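Local coordinates for nitrate transport protein nrtA (Synechocystis sp., PDB 2G29) that binds nitrate as the substrate-binding protein of the NrtABCD ABC transporter, which takes up nitrate and probably also nitrite, at residues N28-I40 and F242-A255. Residues are numbered along the deposited sequence; the frame is centred on the assembly and turned at random.
Sequences NAPEVTTAKLGFI and FGMRADWVDQNPKA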
loop_
_atom_site.group_PDB
_atom_site.type_symbol
_atom_site.label_atom_id
_atom_site.label_comp_id
_atom_site.label_asym_id
_atom_site.label_seq_id
_atom_site.Cartn_x
_atom_site.Cartn_y
_atom_site.Cartn_z
ATOM N N ASN A 28 16.965 25.405 2.192
ATOM C CA ASN A 28 18.446 25.427 2.016
ATOM C C ASN A 28 18.991 23.988 1.952
ATOM O O ASN A 28 18.264 23.029 1.618
ATOM C CB ASN A 28 19.115 26.215 3.175
ATOM C CG ASN A 28 19.577 27.637 2.770
ATOM O OD1 ASN A 28 20.479 27.806 1.937
ATOM N ND2 ASN A 28 18.966 28.659 3.376
ATOM N N ALA A 29 20.264 23.841 2.294
ATOM C CA ALA A 29 20.935 22.544 2.248
ATOM C C ALA A 29 20.492 21.583 3.328
ATOM O O ALA A 29 20.233 21.975 4.469
ATOM C CB ALA A 29 22.461 22.736 2.324
ATOM N N PRO A 30 20.376 20.296 2.970
ATOM C CA PRO A 30 19.960 19.328 3.986
ATOM C C PRO A 30 20.917 19.320 5.168
ATOM O O PRO A 30 22.132 19.497 4.993
ATOM C CB PRO A 30 19.972 17.999 3.225
ATOM C CG PRO A 30 20.929 18.211 2.114
ATOM C CD PRO A 30 20.610 19.640 1.677
ATOM N N GLU A 31 20.374 19.109 6.365
ATOM C CA GLU A 31 21.153 19.063 7.601
ATOM C C GLU A 31 22.017 17.791 7.630
ATOM O O GLU A 31 23.080 17.750 8.254
ATOM C CB GLU A 31 20.214 19.083 8.820
ATOM C CG GLU A 31 19.277 20.301 8.932
ATOM C CD GLU A 31 17.977 20.123 8.134
ATOM O OE1 GLU A 31 17.865 19.122 7.384
ATOM O OE2 GLU A 31 17.077 20.989 8.256
ATOM N N VAL A 32 21.536 16.752 6.958
ATOM C CA VAL A 32 22.239 15.480 6.868
ATOM C C VAL A 32 22.132 15.026 5.433
ATOM O O VAL A 32 21.191 15.391 4.737
ATOM C CB VAL A 32 21.619 14.411 7.778
ATOM C CG1 VAL A 32 22.301 13.078 7.545
ATOM C CG2 VAL A 32 21.758 14.816 9.238
ATOM N N THR A 33 23.112 14.238 4.989
ATOM C CA THR A 33 23.161 13.756 3.627
ATOM C C THR A 33 22.754 12.300 3.484
ATOM O O THR A 33 22.823 11.743 2.392
ATOM C CB THR A 33 24.575 13.912 3.029
ATOM O OG1 THR A 33 25.509 13.177 3.825
ATOM C CG2 THR A 33 24.977 15.386 3.005
ATOM N N THR A 34 22.331 11.702 4.591
ATOM C CA THR A 34 21.900 10.306 4.576
ATOM C C THR A 34 20.585 10.139 5.330
ATOM O O THR A 34 20.193 10.986 6.117
ATOM C CB THR A 34 22.945 9.379 5.259
ATOM O OG1 THR A 34 22.623 8.000 5.005
ATOM C CG2 THR A 34 22.978 9.608 6.754
ATOM N N ALA A 35 19.918 9.025 5.047
ATOM C CA ALA A 35 18.667 8.648 5.719
ATOM C C ALA A 35 18.589 7.154 5.429
ATOM O O ALA A 35 19.145 6.692 4.439
ATOM C CB ALA A 35 17.459 9.377 5.106
ATOM N N LYS A 36 17.962 6.396 6.325
ATOM C CA LYS A 36 17.799 4.955 6.118
ATOM C C LYS A 36 16.314 4.746 5.846
ATOM O O LYS A 36 15.487 4.941 6.738
ATOM C CB LYS A 36 18.234 4.157 7.363
ATOM C CG LYS A 36 19.763 4.235 7.621
ATOM C CD LYS A 36 20.292 2.954 8.258
ATOM C CE LYS A 36 20.018 2.845 9.704
ATOM N NZ LYS A 36 20.265 1.433 10.151
ATOM N N LEU A 37 15.985 4.370 4.604
ATOM C CA LEU A 37 14.596 4.177 4.190
ATOM C C LEU A 37 14.296 2.731 3.886
ATOM O O LEU A 37 14.913 2.112 3.000
ATOM C CB LEU A 37 14.310 5.032 2.968
ATOM C CG LEU A 37 14.634 6.518 3.098
ATOM C CD1 LEU A 37 14.322 7.200 1.771
ATOM C CD2 LEU A 37 13.828 7.120 4.246
ATOM N N GLY A 38 13.341 2.174 4.619
ATOM C CA GLY A 38 13.016 0.786 4.340
ATOM C C GLY A 38 12.011 0.601 3.219
ATOM O O GLY A 38 11.262 1.546 2.877
ATOM N N PHE A 39 12.054 -0.573 2.580
ATOM C CA PHE A 39 11.011 -0.921 1.590
ATOM C C PHE A 39 10.775 -2.424 1.656
ATOM O O PHE A 39 11.651 -3.171 2.114
ATOM C CB PHE A 39 11.406 -0.543 0.146
ATOM C CG PHE A 39 12.442 -1.446 -0.477
ATOM C CD1 PHE A 39 12.060 -2.494 -1.321
ATOM C CD2 PHE A 39 13.811 -1.253 -0.204
ATOM C CE1 PHE A 39 13.016 -3.332 -1.889
ATOM C CE2 PHE A 39 14.761 -2.072 -0.755
ATOM C CZ PHE A 39 14.380 -3.115 -1.598
ATOM N N ILE A 40 9.595 -2.839 1.216
ATOM C CA ILE A 40 9.257 -4.246 1.109
ATOM C C ILE A 40 9.271 -4.498 -0.418
ATOM O O ILE A 40 8.921 -3.585 -1.220
ATOM C CB ILE A 40 7.873 -4.528 1.750
ATOM C CG1 ILE A 40 7.944 -4.400 3.284
ATOM C CG2 ILE A 40 7.394 -5.912 1.395
ATOM C CD1 ILE A 40 8.559 -3.141 3.791
ATOM N N PHE A 242 4.743 7.308 1.935
ATOM C CA PHE A 242 6.147 7.547 2.235
ATOM C C PHE A 242 6.046 8.104 3.669
ATOM O O PHE A 242 5.635 9.251 3.927
ATOM C CB PHE A 242 6.763 8.581 1.268
ATOM C CG PHE A 242 8.172 9.018 1.633
ATOM C CD1 PHE A 242 9.046 8.183 2.297
ATOM C CD2 PHE A 242 8.619 10.277 1.259
ATOM C CE1 PHE A 242 10.351 8.576 2.596
ATOM C CE2 PHE A 242 9.928 10.681 1.558
ATOM C CZ PHE A 242 10.775 9.831 2.222
ATOM N N GLY A 243 6.377 7.239 4.624
ATOM C CA GLY A 243 6.299 7.652 6.016
ATOM C C GLY A 243 7.660 7.826 6.665
ATOM O O GLY A 243 8.601 7.111 6.324
ATOM N N MET A 244 7.759 8.752 7.603
ATOM C CA MET A 244 9.008 8.952 8.315
ATOM C C MET A 244 8.776 9.206 9.794
ATOM O O MET A 244 7.705 9.667 10.199
ATOM C CB MET A 244 9.782 10.152 7.715
ATOM C CG MET A 244 10.261 9.966 6.258
ATOM S SD MET A 244 11.708 11.000 5.857
ATOM C CE MET A 244 12.965 10.154 6.898
ATOM N N ARG A 245 9.758 8.877 10.615
ATOM C CA ARG A 245 9.690 9.197 12.044
ATOM C C ARG A 245 9.584 10.722 12.158
ATOM O O ARG A 245 10.309 11.464 11.454
ATOM C CB ARG A 245 10.949 8.728 12.768
ATOM C CG ARG A 245 10.921 7.221 13.069
ATOM C CD ARG A 245 12.129 6.725 13.834
ATOM N NE ARG A 245 12.364 7.465 15.077
ATOM C CZ ARG A 245 12.445 6.908 16.272
ATOM N NH1 ARG A 245 12.281 5.592 16.427
ATOM N NH2 ARG A 245 12.743 7.667 17.317
ATOM N N ALA A 246 8.689 11.191 13.021
ATOM C CA ALA A 246 8.526 12.612 13.195
ATOM C C ALA A 246 9.730 13.270 13.822
ATOM O O ALA A 246 9.998 14.428 13.525
ATOM C CB ALA A 246 7.236 12.898 14.023
ATOM N N ASP A 247 10.448 12.555 14.682
ATOM C CA ASP A 247 11.623 13.172 15.303
ATOM C C ASP A 247 12.691 13.493 14.246
ATOM O O ASP A 247 13.317 14.575 14.276
ATOM C CB ASP A 247 12.195 12.287 16.441
ATOM C CG ASP A 247 13.062 11.129 15.936
ATOM O OD1 ASP A 247 12.626 10.388 15.049
ATOM O OD2 ASP A 247 14.224 10.973 16.402
ATOM N N TRP A 248 12.869 12.615 13.269
ATOM C CA TRP A 248 13.865 12.867 12.243
ATOM C C TRP A 248 13.414 14.046 11.347
ATOM O O TRP A 248 14.203 14.917 11.007
ATOM C CB TRP A 248 14.096 11.596 11.405
ATOM C CG TRP A 248 15.234 11.697 10.452
ATOM C CD1 TRP A 248 16.498 11.221 10.638
ATOM C CD2 TRP A 248 15.210 12.262 9.128
ATOM N NE1 TRP A 248 17.258 11.441 9.522
ATOM C CE2 TRP A 248 16.502 12.072 8.573
ATOM C CE3 TRP A 248 14.232 12.901 8.357
ATOM C CZ2 TRP A 248 16.838 12.496 7.283
ATOM C CZ3 TRP A 248 14.560 13.334 7.072
ATOM C CH2 TRP A 248 15.861 13.119 6.540
ATOM N N VAL A 249 12.141 14.096 10.964
ATOM C CA VAL A 249 11.646 15.190 10.147
ATOM C C VAL A 249 11.705 16.535 10.871
ATOM O O VAL A 249 12.066 17.567 10.261
ATOM C CB VAL A 249 10.185 14.910 9.657
ATOM C CG1 VAL A 249 9.614 16.143 8.934
ATOM C CG2 VAL A 249 10.211 13.697 8.725
ATOM N N ASP A 250 11.359 16.536 12.155
ATOM C CA ASP A 250 11.341 17.792 12.935
ATOM C C ASP A 250 12.772 18.287 13.144
ATOM O O ASP A 250 12.997 19.493 13.226
ATOM C CB ASP A 250 10.704 17.587 14.315
ATOM C CG ASP A 250 9.183 17.356 14.269
ATOM O OD1 ASP A 250 8.547 17.529 13.210
ATOM O OD2 ASP A 250 8.629 17.010 15.339
ATOM N N GLN A 251 13.724 17.365 13.252
ATOM C CA GLN A 251 15.125 17.764 13.445
ATOM C C GLN A 251 15.822 18.157 12.161
ATOM O O GLN A 251 16.699 19.038 12.170
ATOM C CB GLN A 251 15.911 16.616 14.068
ATOM C CG GLN A 251 15.787 16.548 15.562
ATOM C CD GLN A 251 16.464 15.326 16.139
ATOM O OE1 GLN A 251 17.619 15.038 15.818
ATOM N NE2 GLN A 251 15.756 14.603 17.005
ATOM N N ASN A 252 15.431 17.505 11.076
ATOM C CA ASN A 252 16.022 17.704 9.753
ATOM C C ASN A 252 14.996 18.137 8.700
ATOM O O ASN A 252 14.803 17.451 7.690
ATOM C CB ASN A 252 16.680 16.393 9.309
ATOM C CG ASN A 252 17.668 15.874 10.321
ATOM O OD1 ASN A 252 18.703 16.501 10.573
ATOM N ND2 ASN A 252 17.358 14.738 10.922
ATOM N N PRO A 253 14.346 19.298 8.895
ATOM C CA PRO A 253 13.345 19.746 7.921
ATOM C C PRO A 253 13.821 19.985 6.499
ATOM O O PRO A 253 13.094 19.730 5.544
ATOM C CB PRO A 253 12.726 20.978 8.587
ATOM C CG PRO A 253 13.858 21.520 9.429
ATOM C CD PRO A 253 14.552 20.289 9.970
ATOM N N LYS A 254 15.056 20.451 6.351
ATOM C CA LYS A 254 15.561 20.680 5.018
ATOM C C LYS A 254 15.860 19.361 4.297
ATOM O O LYS A 254 15.613 19.233 3.093
ATOM C CB LYS A 254 16.807 21.569 5.075
ATOM C CG LYS A 254 16.537 22.971 5.631
ATOM C CD LYS A 254 17.833 23.652 6.051
ATOM C CE LYS A 254 17.560 24.986 6.749
ATOM N NZ LYS A 254 18.825 25.529 7.360
ATOM N N ALA A 255 16.395 18.379 5.026
ATOM C CA ALA A 255 16.680 17.068 4.432
ATOM C C ALA A 255 15.349 16.375 4.119
ATOM O O ALA A 255 15.229 15.703 3.100
ATOM C CB ALA A 255 17.503 16.203 5.388
HETATM O O HOH W 1 15.939 21.641 1.646
HETATM O O HOH W 2 20.034 10.794 8.884
#
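The backbone N of K254 donates to OE2 of E31 over 2.8 Å, a nearly straight bond that uses the oxygen's syn lone pair. A255 N gives its hydrogen to OE1 of E31 at 2.9 Å, on the syn side but tilted 16° out of the carboxylate plane and less straight. Helix 253-271 begins here, with N252 as its N-cap residue; the asparagine side chain makes no capping bond. The pair illustrates a general principle: a carboxylate from a segment remote in sequence can receive the N-H groups of a helix start. In E31, CG lies anti to the carbonyl carbon and the chain bends at chi2 (85°), bringing the carboxylate against N252, its plane 62° from that amide, and across P253 at about a right angle. With an alanine here, the N-H groups of K254 and A255 are likely to lose this carboxylate acceptor, and a gap would probably open beside P253.

Around this bond pair the contact is apolar and water-bridged. The CB atoms of P30 and A255 meet at 3.7 Å, while the extended K254 chain runs alongside A29 O and N28. One water donates to both N28 O and K254 O; another donates to T34 O and accepts from W248 NE1, lying in the indole plane at its edge. W248 CZ2 touches A35 CB at 3.9 Å; M244 CE lies toward the rim of one indole face, and N252 ND2, weakly bonded to W248 O, toward the rim of the other. From strand 36-39, L37 CD2 reaches past the intervening strand 91-95 to the F242 ring edge and M244 CE on strand 240-245, which also carries nitrate-binding K240. The contact thus lies within one domain of this two-domain binding protein, grading from a charged end to a buried apolar one. The E31 carboxylate is probably stabilised by the start of helix 253-271, and perhaps by the K254 ammonium; its two bonds tie segment 28-40 to that helix.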